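Local coordinates for galactonate dehydratase (Zobellia galactanivorans, PDB 5OLC), which belongs to the mandelate racemase/muconate lactonizing enzyme family of the enolase superfamily, in which an N-terminal capping domain is joined to a TIM-type barrel, at residues I14-I19 with S65-F70; I41-I44 with T50-W53; I80-L85 with D115-L120; A311-V316 with L369-D374. All coordinates share one frame; numbering follows the deposited sequence.

Overall arrangement
Contacts 1, 2 and 3 lie in the N-terminal part of the chain and contact 4 in the enolase C-terminal range. Contacts 1 and 2 share the three-stranded antiparallel sheet 11-22, 36-46, 51-56; their centres are about 11 Å apart, and contact 2 is nested in the loop that contact 1 closes. Contact 3 follows in series and joins the start of helix 82-93 to the end of helix 101-120, its centre again about 11 Å from that of contact 2. Contact 4 closes last, its centre about 11 Å from contact 2 and 15 Å from contact 3. It touches both, so residues 369-374 dock the C-terminal part onto the N-terminal domain.

Contact 1: residues I14-I19 with S65-F70; sequences IEPYVI and SGIDFF
The carboxylate of Asp68 is salt-bridged through OD2 to Lys64, while its other oxygen, OD1, lies beside the ring of Pro16, 3.3 Å from Pro16 CG, as a van der Waals neighbour. This is the border of a helix-on-sheet packing in the N-terminal capping domain of the enolase fold. Residues 14-19 of the strand and 65-70 of the helix run nearly antiparallel, at 170°, with their axes 8.6 Å apart at the closest. The apolar centre is Ile67. With CG1 beside the backbone N (chi1 -70°), CG2 is left anti to it and fits between two strand residues: Ile67 CG2 is 3.6 Å from Ile14 CG2 and 3.9 Å from Pro16 CG. The other branch continues alongside the proline, bringing Ile67 CD1 to 4.0 Å from Pro16 CB. Cys40 and Val42 of the central strand and Ala108 of helix 101-120 also touch Ile67, placing it between sheet and helices. Ser65 OG is hydrogen-bonded to Ser65 OG of a second subunit. CB of Glu15 leaves the backbone away from the helix; Tyr17 OH donates to Glu15 OE1 at 2.8 Å, meeting that oxygen from 43° out of the carboxylate plane.

Contact 2: residues I41-I44 with T50-W53; sequences IVKI and TYGW
Residues 41-44 and 51-53 run antiparallel at 163° with axes 4.7 Å apart, Ile44 and Gly52 forming a hydrogen-bonded pair and Lys43 and Trp53 a non-hydrogen-bonded one. Two backbone bonds define this register, Ile44 N to Gly52 O at 3.0 Å and Gly52 N to Ile44 O at 2.8 Å. Between the strands a CA-H...O contact adds to them, with Trp53 CA 3.4 Å from Val42 O. This is the beta hairpin of the capping-domain sheet. On the face that carries Lys43 and Trp53, the lysine lies across the indole: Lys43 CB sits over the six-membered ring of Trp53, 3.5 Å from its centroid, and CG covers the neighbouring CE2-CZ2 bond. With CG anti to the backbone N (chi1 -167°) and the rest of the chain extended, the lysine passes beyond the tryptophan to Tyr51. There Lys43 NZ lies 4.8 Å from the centroid of the Tyr51 ring and 14° off its normal, a cation-pi contact over the face. The side chains of Ile41 and Trp53 cross at about a right angle, Ile41 CG2 lying 3.5 Å from Trp53 CE3 and oblique to the ring. Tyr51 OH is hydrogen-bonded to Asp372, which would hold the phenol end in place. Around the hairpin, Val42 and Ile44 on the other face pack against helix 101-120, strand 11-22 pairs with residues 41 and 43, and Trp53 rests on strand 371-373 and on Met375 of helix 375-381.

Contact 3: residues I80-L85 with D115-L120; sequences IGHEVL and DIKGKL
An inverse gamma turn centred on Gly81, leading into helix 82-93 of the capping domain, presents Ile80 and His82 to Lys117 near the end of helix 101-120. The turn is closed by His82 N bonding to Ile80 O at 2.9 Å. The imidazole folds back to the same acceptor: His82 ND1 lies 3.3 Å from Ile80 O, a weak bond, so this oxygen is approached by two nitrogens of His82, the second only weakly and if ND1 carries the proton. The aliphatic part of Lys117 lies against Ile80, including its carbonyl oxygen, and against the His82 ring. Lys117 CG lies 3.7 Å from Ile80 CG2, the two chains crossing at about a right angle, and Leu120 extends this apolar patch with its CG 4.3 Å from Ile80 CG2. Further out, Lys117 CD comes to 3.5 Å from His82 ND1, approaching the ring obliquely. The lysine chain then bends at chi3 (51°) and chi4 (41°), leaving Lys117 NZ 5.1 Å from His82 ND1. The two ionisable groups are thus not in contact; a nearby ammonium would probably tend to disfavour a protonated imidazole. The His82 ring also meets that of Trp114. Ile80 also packs on Val127 of a neighbouring subunit, and Glu83 forms salt bridges with Lys133 and Lys288 of that subunit. Further round helix 101-120, Asp115 receives Trp53 N at OD2 and Leu369 N at OD1, while Lys119 NZ bridges to Asp115 OD2 at 3.2 Å from 61° out of the carboxylate plane.

Contact 4: residues A311-V316 with L369-D374; sequences AISAAV and LGVDVD
Ser313 packs its methylene against Leu369, with Ser313 CB 3.8 Å from Leu369 CB, where helix 309-321 of the C-terminal barrel domain meets the loop before strand 371-373. With OG anti to the carbonyl carbon and beside the backbone N (chi1 -70°), the hydroxyl lies back along its own helix, where it is hydrogen-bonded to Trp309 O. Ser313 OG is 3.7 Å from Leu369 O, too far to count as a bond; Leu369 O is weakly hydrogen-bonded to His317 NE2. Ser313 OG also has the methyls of Val371 beside it, CG1 being the nearer. Leu369 reaches one residue further along the helix: its CD2 branch lies over the backbone of Ala314, 3.8 Å from Ala314 CA, and 4.2 Å from Ala314 CB. Gly370, at phi 88°, turns the chain between the two touching residues 369 and 371. Strand 371-373 itself pairs antiparallel with strand 350-357, and Ala311 N is hydrogen-bonded to Glu55 of the capping domain. The joint is buried and rests on aliphatic side-chain groups and on the helix backbone at Ala314, while the serine hydroxyl finds its polar partner within the helix; its cohesion is thus mainly van der Waals.

Contact 1: residues I14-I19 with S65-F70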
loop_
_atom_site.group_PDB
_atom_site.type_symbol
_atom_site.label_atom_id
_atom_site.label_comp_id
_atom_site.label_asym_id
_atom_site.label_seq_id
_atom_site.Cartn_x
_atom_site.Cartn_y
_atom_site.Cartn_z
ATOM N N ILE A 14 -32.579 -35.852 12.782
ATOM C CA ILE A 14 -31.126 -35.723 12.556
ATOM C C ILE A 14 -30.471 -36.670 13.587
ATOM O O ILE A 14 -30.758 -36.562 14.778
ATOM C CB ILE A 14 -30.579 -34.253 12.669
ATOM C CG1 ILE A 14 -31.332 -33.267 11.742
ATOM C CG2 ILE A 14 -29.065 -34.207 12.374
ATOM C CD1 ILE A 14 -31.435 -31.879 12.283
ATOM N N GLU A 15 -29.622 -37.610 13.124
ATOM C CA GLU A 15 -28.986 -38.596 14.001
ATOM C C GLU A 15 -27.458 -38.653 13.886
ATOM O O GLU A 15 -26.929 -39.353 13.016
ATOM C CB GLU A 15 -29.598 -39.991 13.798
ATOM C CG GLU A 15 -30.952 -40.166 14.478
ATOM C CD GLU A 15 -31.891 -41.235 13.941
ATOM O OE1 GLU A 15 -31.487 -42.026 13.057
ATOM O OE2 GLU A 15 -33.049 -41.273 14.415
ATOM N N PRO A 16 -26.729 -37.970 14.809
ATOM C CA PRO A 16 -25.259 -38.046 14.783
ATOM C C PRO A 16 -24.709 -39.325 15.426
ATOM O O PRO A 16 -25.221 -39.771 16.441
ATOM C CB PRO A 16 -24.836 -36.780 15.520
ATOM C CG PRO A 16 -25.977 -36.470 16.457
ATOM C CD PRO A 16 -27.216 -37.108 15.916
ATOM N N TYR A 17 -23.704 -39.938 14.807
ATOM C CA TYR A 17 -23.090 -41.164 15.309
ATOM C C TYR A 17 -21.593 -41.019 15.345
ATOM O O TYR A 17 -20.988 -40.705 14.315
ATOM C CB TYR A 17 -23.439 -42.387 14.450
ATOM C CG TYR A 17 -24.920 -42.608 14.219
ATOM C CD1 TYR A 17 -25.731 -43.134 15.223
ATOM C CD2 TYR A 17 -25.499 -42.357 12.979
ATOM C CE1 TYR A 17 -27.095 -43.354 15.014
ATOM C CE2 TYR A 17 -26.861 -42.577 12.757
ATOM C CZ TYR A 17 -27.656 -43.075 13.779
ATOM O OH TYR A 17 -29.002 -43.286 13.589
ATOM N N VAL A 18 -20.993 -41.237 16.537
ATOM C CA VAL A 18 -19.546 -41.206 16.759
ATOM C C VAL A 18 -19.084 -42.646 16.640
ATOM O O VAL A 18 -19.526 -43.502 17.416
ATOM C CB VAL A 18 -19.142 -40.607 18.122
ATOM C CG1 VAL A 18 -17.636 -40.688 18.317
ATOM C CG2 VAL A 18 -19.623 -39.181 18.264
ATOM N N ILE A 19 -18.238 -42.923 15.652
ATOM C CA ILE A 19 -17.766 -44.282 15.426
ATOM C C ILE A 19 -16.274 -44.360 15.742
ATOM O O ILE A 19 -15.509 -43.495 15.311
ATOM C CB ILE A 19 -18.180 -44.843 14.029
ATOM C CG1 ILE A 19 -17.776 -43.897 12.861
ATOM C CG2 ILE A 19 -19.685 -45.137 14.015
ATOM C CD1 ILE A 19 -17.753 -44.518 11.431
ATOM N N SER A 65 -21.844 -32.986 19.426
ATOM C CA SER A 65 -22.613 -32.097 20.294
ATOM C C SER A 65 -23.041 -30.873 19.510
ATOM O O SER A 65 -24.080 -30.277 19.821
ATOM C CB SER A 65 -21.779 -31.687 21.502
ATOM O OG SER A 65 -21.426 -32.844 22.237
ATOM N N GLY A 66 -22.214 -30.508 18.518
ATOM C CA GLY A 66 -22.450 -29.384 17.627
ATOM C C GLY A 66 -23.722 -29.606 16.848
ATOM O O GLY A 66 -24.609 -28.747 16.877
ATOM N N ILE A 67 -23.846 -30.813 16.214
ATOM C CA ILE A 67 -25.031 -31.227 15.455
ATOM C C ILE A 67 -26.259 -31.122 16.374
ATOM O O ILE A 67 -27.257 -30.505 15.974
ATOM C CB ILE A 67 -24.859 -32.632 14.857
ATOM C CG1 ILE A 67 -23.815 -32.618 13.728
ATOM C CG2 ILE A 67 -26.202 -33.174 14.366
ATOM C CD1 ILE A 67 -22.908 -33.799 13.672
ATOM N N ASP A 68 -26.142 -31.647 17.630
ATOM C CA ASP A 68 -27.177 -31.587 18.669
ATOM C C ASP A 68 -27.609 -30.146 18.970
ATOM O O ASP A 68 -28.763 -29.921 19.358
ATOM C CB ASP A 68 -26.681 -32.232 19.967
ATOM C CG ASP A 68 -26.420 -33.732 19.960
ATOM O OD1 ASP A 68 -26.731 -34.393 18.944
ATOM O OD2 ASP A 68 -25.930 -34.251 20.986
ATOM N N PHE A 69 -26.670 -29.176 18.810
ATOM C CA PHE A 69 -26.944 -27.758 19.047
ATOM C C PHE A 69 -27.899 -27.193 18.007
ATOM O O PHE A 69 -28.834 -26.486 18.377
ATOM C CB PHE A 69 -25.644 -26.923 19.148
ATOM C CG PHE A 69 -25.878 -25.427 19.165
ATOM C CD1 PHE A 69 -26.312 -24.783 20.324
ATOM C CD2 PHE A 69 -25.688 -24.665 18.019
ATOM C CE1 PHE A 69 -26.553 -23.405 20.327
ATOM C CE2 PHE A 69 -25.922 -23.290 18.029
ATOM C CZ PHE A 69 -26.357 -22.671 19.180
ATOM N N PHE A 70 -27.665 -27.519 16.722
ATOM C CA PHE A 70 -28.480 -27.056 15.592
ATOM C C PHE A 70 -29.735 -27.863 15.375
ATOM O O PHE A 70 -30.654 -27.365 14.715
ATOM C CB PHE A 70 -27.680 -27.060 14.276
ATOM C CG PHE A 70 -26.421 -26.227 14.297
ATOM C CD1 PHE A 70 -26.483 -24.844 14.455
ATOM C CD2 PHE A 70 -25.172 -26.822 14.140
ATOM C CE1 PHE A 70 -25.327 -24.081 14.480
ATOM C CE2 PHE A 70 -24.014 -26.057 14.162
ATOM C CZ PHE A 70 -24.100 -24.691 14.325
#

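Contact 2: residues I41-I44 with T50-W53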
loop_
_atom_site.group_PDB
_atom_site.type_symbol
_atom_site.label_atom_id
_atom_site.label_comp_id
_atom_site.label_asym_id
_atom_site.label_seq_id
_atom_site.Cartn_x
_atom_site.Cartn_y
_atom_site.Cartn_z
ATOM N N ILE A 41 -20.413 -38.939 12.146
ATOM C CA ILE A 41 -21.214 -39.075 10.911
ATOM C C ILE A 41 -22.684 -38.677 11.257
ATOM O O ILE A 41 -23.092 -38.879 12.394
ATOM C CB ILE A 41 -21.135 -40.590 10.505
ATOM C CG1 ILE A 41 -19.709 -41.050 10.107
ATOM C CG2 ILE A 41 -22.132 -40.987 9.464
ATOM C CD1 ILE A 41 -19.206 -40.768 8.727
ATOM N N VAL A 42 -23.475 -38.164 10.296
ATOM C CA VAL A 42 -24.904 -37.831 10.491
ATOM C C VAL A 42 -25.801 -38.518 9.481
ATOM O O VAL A 42 -25.402 -38.712 8.332
ATOM C CB VAL A 42 -25.262 -36.330 10.435
ATOM C CG1 VAL A 42 -25.607 -35.758 11.796
ATOM C CG2 VAL A 42 -24.225 -35.512 9.678
ATOM N N LYS A 43 -27.066 -38.751 9.881
ATOM C CA LYS A 43 -28.132 -39.253 9.038
ATOM C C LYS A 43 -29.346 -38.348 9.278
ATOM O O LYS A 43 -29.936 -38.339 10.366
ATOM C CB LYS A 43 -28.466 -40.718 9.344
ATOM C CG LYS A 43 -29.347 -41.400 8.296
ATOM C CD LYS A 43 -30.089 -42.537 8.940
ATOM C CE LYS A 43 -30.613 -43.528 7.940
ATOM N NZ LYS A 43 -30.825 -44.876 8.546
ATOM N N ILE A 44 -29.681 -37.544 8.265
ATOM C CA ILE A 44 -30.862 -36.695 8.334
ATOM C C ILE A 44 -31.905 -37.458 7.559
ATOM O O ILE A 44 -31.645 -37.879 6.429
ATOM C CB ILE A 44 -30.664 -35.245 7.794
ATOM C CG1 ILE A 44 -29.474 -34.549 8.493
ATOM C CG2 ILE A 44 -31.977 -34.418 7.956
ATOM C CD1 ILE A 44 -28.855 -33.479 7.748
ATOM N N THR A 50 -36.875 -40.386 3.397
ATOM C CA THR A 50 -35.710 -40.111 2.559
ATOM C C THR A 50 -34.618 -39.743 3.541
ATOM O O THR A 50 -34.796 -38.819 4.353
ATOM C CB THR A 50 -35.984 -38.976 1.571
ATOM O OG1 THR A 50 -36.896 -39.447 0.579
ATOM C CG2 THR A 50 -34.725 -38.467 0.898
ATOM N N TYR A 51 -33.518 -40.507 3.521
ATOM C CA TYR A 51 -32.381 -40.200 4.374
ATOM C C TYR A 51 -31.245 -39.657 3.553
ATOM O O TYR A 51 -31.260 -39.774 2.332
ATOM C CB TYR A 51 -31.955 -41.387 5.231
ATOM C CG TYR A 51 -31.473 -42.598 4.461
ATOM C CD1 TYR A 51 -32.333 -43.647 4.170
ATOM C CD2 TYR A 51 -30.120 -42.765 4.162
ATOM C CE1 TYR A 51 -31.886 -44.788 3.511
ATOM C CE2 TYR A 51 -29.658 -43.906 3.513
ATOM C CZ TYR A 51 -30.545 -44.920 3.196
ATOM O OH TYR A 51 -30.103 -46.039 2.539
ATOM N N GLY A 52 -30.292 -39.040 4.235
ATOM C CA GLY A 52 -29.076 -38.459 3.676
ATOM C C GLY A 52 -27.943 -38.618 4.670
ATOM O O GLY A 52 -28.125 -38.369 5.870
ATOM N N TRP A 53 -26.783 -39.087 4.180
ATOM C CA TRP A 53 -25.591 -39.310 5.005
ATOM C C TRP A 53 -24.560 -38.158 4.891
ATOM O O TRP A 53 -24.239 -37.695 3.796
ATOM C CB TRP A 53 -24.961 -40.693 4.710
ATOM C CG TRP A 53 -25.696 -41.846 5.326
ATOM C CD1 TRP A 53 -26.461 -42.773 4.678
ATOM C CD2 TRP A 53 -25.749 -42.185 6.722
ATOM N NE1 TRP A 53 -26.980 -43.679 5.583
ATOM C CE2 TRP A 53 -26.571 -43.331 6.847
ATOM C CE3 TRP A 53 -25.154 -41.653 7.877
ATOM C CZ2 TRP A 53 -26.806 -43.951 8.078
ATOM C CZ3 TRP A 53 -25.408 -42.255 9.093
ATOM C CH2 TRP A 53 -26.215 -43.398 9.185
#

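Contact 3: residues I80-L85 with D115-L120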
loop_
_atom_site.group_PDB
_atom_site.type_symbol
_atom_site.label_atom_id
_atom_site.label_comp_id
_atom_site.label_asym_id
_atom_site.label_seq_id
_atom_site.Cartn_x
_atom_site.Cartn_y
_atom_site.Cartn_z
ATOM N N ILE A 80 -34.710 -29.398 0.531
ATOM C CA ILE A 80 -34.301 -28.930 -0.814
ATOM C C ILE A 80 -33.675 -27.533 -0.742
ATOM O O ILE A 80 -32.626 -27.305 -1.360
ATOM C CB ILE A 80 -35.361 -29.016 -1.959
ATOM C CG1 ILE A 80 -36.812 -28.943 -1.442
ATOM C CG2 ILE A 80 -35.140 -30.232 -2.854
ATOM C CD1 ILE A 80 -37.402 -27.521 -1.313
ATOM N N GLY A 81 -34.308 -26.630 0.027
ATOM C CA GLY A 81 -33.805 -25.283 0.280
ATOM C C GLY A 81 -32.688 -25.300 1.319
ATOM O O GLY A 81 -32.773 -24.607 2.335
ATOM N N HIS A 82 -31.628 -26.107 1.054
ATOM C CA HIS A 82 -30.463 -26.360 1.898
ATOM C C HIS A 82 -29.768 -25.088 2.370
ATOM O O HIS A 82 -29.253 -25.051 3.502
ATOM C CB HIS A 82 -29.482 -27.300 1.176
ATOM C CG HIS A 82 -28.789 -26.657 0.026
ATOM N ND1 HIS A 82 -29.387 -26.564 -1.216
ATOM C CD2 HIS A 82 -27.605 -26.014 -0.011
ATOM C CE1 HIS A 82 -28.542 -25.884 -1.975
ATOM N NE2 HIS A 82 -27.459 -25.526 -1.291
ATOM N N GLU A 83 -29.758 -24.046 1.504
ATOM C CA GLU A 83 -29.133 -22.756 1.815
ATOM C C GLU A 83 -29.906 -22.001 2.889
ATOM O O GLU A 83 -29.287 -21.275 3.660
ATOM C CB GLU A 83 -28.940 -21.903 0.560
ATOM C CG GLU A 83 -27.566 -22.057 -0.070
ATOM C CD GLU A 83 -27.315 -21.393 -1.415
ATOM O OE1 GLU A 83 -27.768 -20.243 -1.619
ATOM O OE2 GLU A 83 -26.606 -22.007 -2.246
ATOM N N VAL A 84 -31.239 -22.226 2.989
ATOM C CA VAL A 84 -32.070 -21.596 4.020
ATOM C C VAL A 84 -31.673 -22.169 5.392
ATOM O O VAL A 84 -31.649 -21.441 6.394
ATOM C CB VAL A 84 -33.590 -21.739 3.738
ATOM C CG1 VAL A 84 -34.430 -20.802 4.610
ATOM C CG2 VAL A 84 -33.897 -21.511 2.273
ATOM N N LEU A 85 -31.314 -23.469 5.413
ATOM C CA LEU A 85 -30.876 -24.178 6.627
ATOM C C LEU A 85 -29.470 -23.740 7.003
ATOM O O LEU A 85 -29.231 -23.469 8.176
ATOM C CB LEU A 85 -30.959 -25.712 6.459
ATOM C CG LEU A 85 -32.316 -26.269 6.018
ATOM C CD1 LEU A 85 -32.211 -27.703 5.620
ATOM C CD2 LEU A 85 -33.371 -26.096 7.093
ATOM N N ASP A 115 -27.009 -35.098 -0.076
ATOM C CA ASP A 115 -27.295 -36.507 -0.382
ATOM C C ASP A 115 -28.797 -36.618 -0.536
ATOM O O ASP A 115 -29.236 -37.186 -1.532
ATOM C CB ASP A 115 -26.788 -37.466 0.708
ATOM C CG ASP A 115 -26.647 -38.923 0.274
ATOM O OD1 ASP A 115 -26.477 -39.176 -0.948
ATOM O OD2 ASP A 115 -26.660 -39.812 1.163
ATOM N N ILE A 116 -29.580 -35.992 0.392
ATOM C CA ILE A 116 -31.044 -35.911 0.365
ATOM C C ILE A 116 -31.495 -35.320 -0.955
ATOM O O ILE A 116 -32.253 -35.975 -1.647
ATOM C CB ILE A 116 -31.628 -35.115 1.571
ATOM C CG1 ILE A 116 -31.717 -35.990 2.852
ATOM C CG2 ILE A 116 -33.004 -34.489 1.244
ATOM C CD1 ILE A 116 -31.994 -35.227 4.162
ATOM N N LYS A 117 -31.015 -34.112 -1.320
ATOM C CA LYS A 117 -31.371 -33.394 -2.553
ATOM C C LYS A 117 -31.087 -34.209 -3.782
ATOM O O LYS A 117 -31.933 -34.273 -4.674
ATOM C CB LYS A 117 -30.612 -32.083 -2.634
ATOM C CG LYS A 117 -31.493 -30.838 -2.625
ATOM C CD LYS A 117 -30.644 -29.544 -2.529
ATOM C CE LYS A 117 -29.534 -29.467 -3.558
ATOM N NZ LYS A 117 -29.970 -29.962 -4.907
ATOM N N GLY A 118 -29.921 -34.851 -3.799
ATOM C CA GLY A 118 -29.509 -35.741 -4.874
ATOM C C GLY A 118 -30.516 -36.855 -5.075
ATOM O O GLY A 118 -31.027 -37.047 -6.183
ATOM N N LYS A 119 -30.858 -37.542 -3.972
ATOM C CA LYS A 119 -31.860 -38.602 -3.942
ATOM C C LYS A 119 -33.242 -38.040 -4.399
ATOM O O LYS A 119 -33.768 -38.480 -5.424
ATOM C CB LYS A 119 -31.912 -39.246 -2.538
ATOM C CG LYS A 119 -30.679 -40.114 -2.212
ATOM C CD LYS A 119 -30.544 -40.413 -0.703
ATOM C CE LYS A 119 -29.680 -41.611 -0.376
ATOM N NZ LYS A 119 -29.239 -41.623 1.037
ATOM N N LEU A 120 -33.773 -37.039 -3.656
ATOM C CA LEU A 120 -35.012 -36.279 -3.844
ATOM C C LEU A 120 -35.272 -35.923 -5.324
ATOM O O LEU A 120 -36.371 -36.170 -5.831
ATOM C CB LEU A 120 -34.862 -34.965 -3.027
ATOM C CG LEU A 120 -36.039 -34.348 -2.266
ATOM C CD1 LEU A 120 -37.257 -34.038 -3.181
ATOM C CD2 LEU A 120 -36.396 -35.144 -1.070
#

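Contact 4: residues A311-V316 with L369-D374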
loop_
_atom_site.group_PDB
_atom_site.type_symbol
_atom_site.label_atom_id
_atom_site.label_comp_id
_atom_site.label_asym_id
_atom_site.label_seq_id
_atom_site.Cartn_x
_atom_site.Cartn_y
_atom_site.Cartn_z
ATOM N N ALA A 311 -17.391 -38.578 3.185
ATOM C CA ALA A 311 -16.425 -37.508 2.938
ATOM C C ALA A 311 -15.798 -37.628 1.554
ATOM O O ALA A 311 -15.757 -36.623 0.828
ATOM C CB ALA A 311 -15.326 -37.560 3.968
ATOM N N ILE A 312 -15.280 -38.838 1.182
ATOM C CA ILE A 312 -14.660 -39.031 -0.134
ATOM C C ILE A 312 -15.670 -38.735 -1.248
ATOM O O ILE A 312 -15.334 -37.993 -2.166
ATOM C CB ILE A 312 -13.950 -40.391 -0.290
ATOM C CG1 ILE A 312 -12.895 -40.567 0.800
ATOM C CG2 ILE A 312 -13.323 -40.548 -1.690
ATOM C CD1 ILE A 312 -12.744 -41.997 1.334
ATOM N N SER A 313 -16.923 -39.232 -1.113
ATOM C CA SER A 313 -18.009 -39.003 -2.076
ATOM C C SER A 313 -18.244 -37.525 -2.361
ATOM O O SER A 313 -18.283 -37.153 -3.529
ATOM C CB SER A 313 -19.302 -39.661 -1.612
ATOM O OG SER A 313 -19.176 -41.065 -1.712
ATOM N N ALA A 314 -18.345 -36.684 -1.300
ATOM C CA ALA A 314 -18.533 -35.239 -1.399
ATOM C C ALA A 314 -17.415 -34.603 -2.260
ATOM O O ALA A 314 -17.710 -33.748 -3.107
ATOM C CB ALA A 314 -18.568 -34.627 -0.008
ATOM N N ALA A 315 -16.148 -35.076 -2.091
ATOM C CA ALA A 315 -15.009 -34.626 -2.896
ATOM C C ALA A 315 -15.121 -35.139 -4.317
ATOM O O ALA A 315 -14.878 -34.366 -5.231
ATOM C CB ALA A 315 -13.699 -35.060 -2.278
ATOM N N VAL A 316 -15.541 -36.400 -4.518
ATOM C CA VAL A 316 -15.727 -36.962 -5.871
ATOM C C VAL A 316 -16.658 -36.035 -6.650
ATOM O O VAL A 316 -16.318 -35.597 -7.748
ATOM C CB VAL A 316 -16.287 -38.416 -5.901
ATOM C CG1 VAL A 316 -16.287 -38.962 -7.321
ATOM C CG2 VAL A 316 -15.526 -39.350 -4.971
ATOM N N LEU A 369 -24.887 -38.593 -3.135
ATOM C CA LEU A 369 -23.446 -38.857 -3.046
ATOM C C LEU A 369 -23.080 -40.248 -3.570
ATOM O O LEU A 369 -21.961 -40.458 -4.045
ATOM C CB LEU A 369 -22.937 -38.683 -1.595
ATOM C CG LEU A 369 -23.173 -37.347 -0.903
ATOM C CD1 LEU A 369 -23.079 -37.505 0.581
ATOM C CD2 LEU A 369 -22.186 -36.287 -1.388
ATOM N N GLY A 370 -24.025 -41.176 -3.465
ATOM C CA GLY A 370 -23.844 -42.551 -3.915
ATOM C C GLY A 370 -23.239 -43.402 -2.834
ATOM O O GLY A 370 -22.408 -44.273 -3.116
ATOM N N VAL A 371 -23.665 -43.125 -1.582
ATOM C CA VAL A 371 -23.197 -43.805 -0.374
ATOM C C VAL A 371 -24.299 -44.211 0.589
ATOM O O VAL A 371 -25.318 -43.512 0.746
ATOM C CB VAL A 371 -22.096 -43.051 0.414
ATOM C CG1 VAL A 371 -20.729 -43.264 -0.209
ATOM C CG2 VAL A 371 -22.431 -41.576 0.627
ATOM N N ASP A 372 -24.005 -45.319 1.304
ATOM C CA ASP A 372 -24.813 -45.889 2.365
ATOM C C ASP A 372 -23.952 -46.325 3.549
ATOM O O ASP A 372 -22.724 -46.418 3.427
ATOM C CB ASP A 372 -25.691 -47.035 1.846
ATOM C CG ASP A 372 -27.166 -46.772 2.075
ATOM O OD1 ASP A 372 -27.511 -46.178 3.130
ATOM O OD2 ASP A 372 -27.979 -47.157 1.200
ATOM N N VAL A 373 -24.605 -46.549 4.703
ATOM C CA VAL A 373 -23.963 -46.999 5.934
ATOM C C VAL A 373 -24.522 -48.388 6.334
ATOM O O VAL A 373 -25.743 -48.543 6.450
ATOM C CB VAL A 373 -24.109 -45.940 7.066
ATOM C CG1 VAL A 373 -23.796 -46.521 8.449
ATOM C CG2 VAL A 373 -23.260 -44.701 6.781
ATOM N N ASP A 374 -23.619 -49.387 6.526
ATOM C CA ASP A 374 -23.960 -50.736 6.990
ATOM C C ASP A 374 -24.330 -50.539 8.462
ATOM O O ASP A 374 -23.447 -50.287 9.289
ATOM C CB ASP A 374 -22.744 -51.689 6.839
ATOM C CG ASP A 374 -22.971 -53.163 7.160
ATOM O OD1 ASP A 374 -23.943 -53.476 7.880
ATOM O OD2 ASP A 374 -22.148 -54.001 6.723
#